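Glutamine synthetase (Helicobacter pylori, PDB 5ZLI) is a glutamine synthetase of the I-beta type, a twelve-subunit enzyme whose chains each join a beta-Grasp domain to a catalytic domain. Local coordinates at residues 87-92 against 248-253. Numbering follows the deposited sequence.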
ATOM      1  N   ASP B  87      38.381 -24.658  15.294  1.00 38.28           N
ATOM      2  CA  ASP B  87      37.161 -24.296  14.585  1.00 34.90           C
ATOM      3  C   ASP B  87      37.335 -22.948  13.895  1.00 42.99           C
ATOM      4  O   ASP B  87      37.544 -21.930  14.582  1.00 46.60           O
ATOM      5  CB  ASP B  87      36.007 -24.291  15.578  1.00 42.97           C
ATOM      6  CG  ASP B  87      34.654 -24.254  14.911  1.00 45.65           C
ATOM      7  OD1 ASP B  87      34.606 -24.141  13.678  1.00 45.41           O
ATOM      8  OD2 ASP B  87      33.633 -24.435  15.616  1.00 53.52           O
ATOM      9  N   PRO B  88      37.243 -22.880  12.557  1.00 41.38           N
ATOM     10  CA  PRO B  88      37.459 -21.590  11.874  1.00 42.65           C
ATOM     11  C   PRO B  88      36.332 -20.611  12.087  1.00 45.71           C
ATOM     12  O   PRO B  88      36.574 -19.397  12.060  1.00 53.85           O
ATOM     13  CB  PRO B  88      37.573 -21.983  10.399  1.00 41.41           C
ATOM     14  CG  PRO B  88      36.754 -23.204  10.295  1.00 44.41           C
ATOM     15  CD  PRO B  88      36.938 -23.955  11.600  1.00 37.82           C
ATOM     16  N   PHE B  89      35.118 -21.100  12.361  1.00 46.19           N
ATOM     17  CA  PHE B  89      33.953 -20.230  12.352  1.00 39.43           C
ATOM     18  C   PHE B  89      33.853 -19.407  13.619  1.00 38.77           C
ATOM     19  O   PHE B  89      33.596 -18.204  13.538  1.00 42.18           O
ATOM     20  CB  PHE B  89      32.677 -21.051  12.201  1.00 38.18           C
ATOM     21  CG  PHE B  89      32.683 -21.958  11.031  1.00 34.62           C
ATOM     22  CD1 PHE B  89      32.681 -21.433   9.747  1.00 34.69           C
ATOM     23  CD2 PHE B  89      32.665 -23.336  11.200  1.00 31.55           C
ATOM     24  CE1 PHE B  89      32.682 -22.267   8.634  1.00 33.12           C
ATOM     25  CE2 PHE B  89      32.669 -24.183  10.104  1.00 28.59           C
ATOM     26  CZ  PHE B  89      32.681 -23.646   8.813  1.00 31.23           C
ATOM     27  N   SER B  90      34.109 -20.016  14.780  1.00 41.16           N
ATOM     28  CA  SER B  90      33.914 -19.315  16.044  1.00 44.24           C
ATOM     29  C   SER B  90      34.718 -18.021  16.076  1.00 46.14           C
ATOM     30  O   SER B  90      35.870 -17.970  15.636  1.00 42.46           O
ATOM     31  CB  SER B  90      34.290 -20.199  17.235  1.00 44.32           C
ATOM     32  OG  SER B  90      35.590 -20.717  17.079  1.00 53.81           O
ATOM     33  N   ALA B  91      34.064 -16.960  16.557  1.00 50.09           N
ATOM     34  CA  ALA B  91      34.690 -15.645  16.626  1.00 49.78           C
ATOM     35  C   ALA B  91      35.947 -15.674  17.486  1.00 52.03           C
ATOM     36  O   ALA B  91      37.006 -15.189  17.071  1.00 54.01           O
ATOM     37  CB  ALA B  91      33.682 -14.633  17.170  1.00 41.38           C
ATOM     38  N   ASP B  92      35.855 -16.274  18.674  1.00 47.25           N
ATOM     39  CA  ASP B  92      36.995 -16.456  19.564  1.00 50.56           C
ATOM     40  C   ASP B  92      37.545 -17.873  19.381  1.00 50.28           C
ATOM     41  O   ASP B  92      36.778 -18.825  19.189  1.00 53.74           O
ATOM     42  CB  ASP B  92      36.596 -16.202  21.027  1.00 49.75           C
ATOM     43  CG  ASP B  92      36.008 -14.783  21.266  1.00 57.55           C
ATOM     44  OD1 ASP B  92      34.877 -14.670  21.804  1.00 59.25           O
ATOM     45  OD2 ASP B  92      36.677 -13.775  20.937  1.00 55.21           O
ATOM     46  N   LEU B 248      32.872 -32.765   7.974  1.00 24.52           N
ATOM     47  CA  LEU B 248      32.346 -32.361   6.670  1.00 23.06           C
ATOM     48  C   LEU B 248      30.916 -31.810   6.739  1.00 26.66           C
ATOM     49  O   LEU B 248      30.634 -30.743   6.171  1.00 25.39           O
ATOM     50  CB  LEU B 248      32.422 -33.555   5.707  1.00 22.57           C
ATOM     51  CG  LEU B 248      31.942 -33.649   4.240  1.00 18.30           C
ATOM     52  CD1 LEU B 248      30.436 -33.825   4.051  1.00 17.84           C
ATOM     53  CD2 LEU B 248      32.354 -32.446   3.489  1.00 25.17           C
ATOM     54  N   LYS B 249      29.988 -32.534   7.391  1.00 21.50           N
ATOM     55  CA  LYS B 249      28.612 -32.029   7.514  1.00 23.50           C
ATOM     56  C   LYS B 249      28.578 -30.651   8.179  1.00 21.37           C
ATOM     57  O   LYS B 249      27.963 -29.712   7.670  1.00 23.60           O
ATOM     58  CB  LYS B 249      27.733 -33.031   8.285  1.00 27.41           C
ATOM     59  CG  LYS B 249      27.272 -34.286   7.482  1.00 22.10           C
ATOM     60  CD  LYS B 249      26.455 -35.231   8.372  1.00 30.64           C
ATOM     61  CE  LYS B 249      26.148 -36.586   7.680  1.00 40.94           C
ATOM     62  NZ  LYS B 249      25.487 -37.639   8.570  1.00 32.91           N
ATOM     63  N   TYR B 250      29.295 -30.505   9.281  1.00 22.61           N
ATOM     64  CA  TYR B 250      29.420 -29.223   9.963  1.00 20.68           C
ATOM     65  C   TYR B 250      30.008 -28.147   9.052  1.00 24.01           C
ATOM     66  O   TYR B 250      29.571 -26.995   9.081  1.00 23.51           O
ATOM     67  CB  TYR B 250      30.302 -29.441  11.194  1.00 20.45           C
ATOM     68  CG  TYR B 250      30.699 -28.224  11.968  1.00 27.33           C
ATOM     69  CD1 TYR B 250      29.751 -27.397  12.552  1.00 27.82           C
ATOM     70  CD2 TYR B 250      32.054 -27.919  12.163  1.00 32.52           C
ATOM     71  CE1 TYR B 250      30.130 -26.275  13.297  1.00 30.19           C
ATOM     72  CE2 TYR B 250      32.445 -26.785  12.908  1.00 33.36           C
ATOM     73  CZ  TYR B 250      31.474 -25.978  13.467  1.00 30.91           C
ATOM     74  OH  TYR B 250      31.841 -24.881  14.192  1.00 34.17           O
ATOM     75  N   VAL B 251      30.996 -28.503   8.224  1.00 24.46           N
ATOM     76  CA  VAL B 251      31.733 -27.487   7.482  1.00 25.25           C
ATOM     77  C   VAL B 251      30.887 -26.916   6.368  1.00 21.34           C
ATOM     78  O   VAL B 251      30.973 -25.728   6.055  1.00 20.42           O
ATOM     79  CB  VAL B 251      33.070 -28.042   6.960  1.00 29.27           C
ATOM     80  CG1 VAL B 251      33.718 -27.053   6.031  1.00 22.72           C
ATOM     81  CG2 VAL B 251      34.008 -28.313   8.114  1.00 31.52           C
ATOM     82  N   VAL B 252      30.178 -27.766   5.651  1.00 23.12           N
ATOM     83  CA  VAL B 252      29.324 -27.234   4.610  1.00 23.85           C
ATOM     84  C   VAL B 252      28.129 -26.502   5.227  1.00 19.95           C
ATOM     85  O   VAL B 252      27.768 -25.412   4.773  1.00 24.62           O
ATOM     86  CB  VAL B 252      28.937 -28.335   3.609  1.00 21.48           C
ATOM     87  CG1 VAL B 252      30.071 -29.336   3.461  1.00 19.73           C
ATOM     88  CG2 VAL B 252      27.740 -29.018   4.041  1.00 27.97           C
ATOM     89  N   LYS B 253      27.546 -27.033   6.307  1.00 25.81           N
ATOM     90  CA  LYS B 253      26.380 -26.372   6.898  1.00 23.05           C
ATOM     91  C   LYS B 253      26.720 -24.958   7.339  1.00 27.53           C
ATOM     92  O   LYS B 253      25.939 -24.011   7.148  1.00 23.23           O
ATOM     93  CB  LYS B 253      25.840 -27.152   8.099  1.00 21.66           C
ATOM     94  CG  LYS B 253      24.579 -27.987   7.775  1.00 25.14           C
ATOM     95  CD  LYS B 253      24.192 -28.899   8.933  1.00 23.54           C
ATOM     96  CE  LYS B 253      25.154 -30.014   9.136  1.00 22.29           C
ATOM     97  NZ  LYS B 253      24.539 -31.044   9.986  1.00 30.35           N
TER
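The carboxylate oxygen OD2 of D87 is gripped twice: the phenol OH of Y250 donates a hydrogen bond to it, and R30 forms a salt bridge to the same atom. The modelled length of that hydrogen bond, 2.3 Å between D87 OD2 and Y250 OH, is doubtful at this resolution. The oxygen lies at the edge of the phenol ring, near its plane, while the carboxylate as a whole is turned 63° from that ring. Its other oxygen, OD1, accepts a weak hydrogen bond from the backbone N of F89, 3.4 Å away, which weakly ties the acid to its own loop as well. With chi1 at 173°, CG of Y250 lies opposite the backbone N, and the ring reaches from the helix toward the acid with its hydroxyl leading.

Beside this polar link, F89 presents a ring edge to the face of Y250. The pair is an offset T-shaped stack, with planes at 89° and centroids 5.4 Å apart; F89 CD2 comes within 3.7 Å of Y250 CZ. P88 CG sits over one face of the F89 ring, and M254 and V255, farther along the helix, also touch it. R30 adds a cation-pi contact to Y250, and M200 of a second subunit packs against D87. The principle illustrated is that a hydrogen bond to a carboxylate and an aromatic stack can share one tyrosine: here they dock the loop between strands 84-87 and 94-103 of the beta-Grasp domain onto helix 238-258 of the glutamine synthetase catalytic domain.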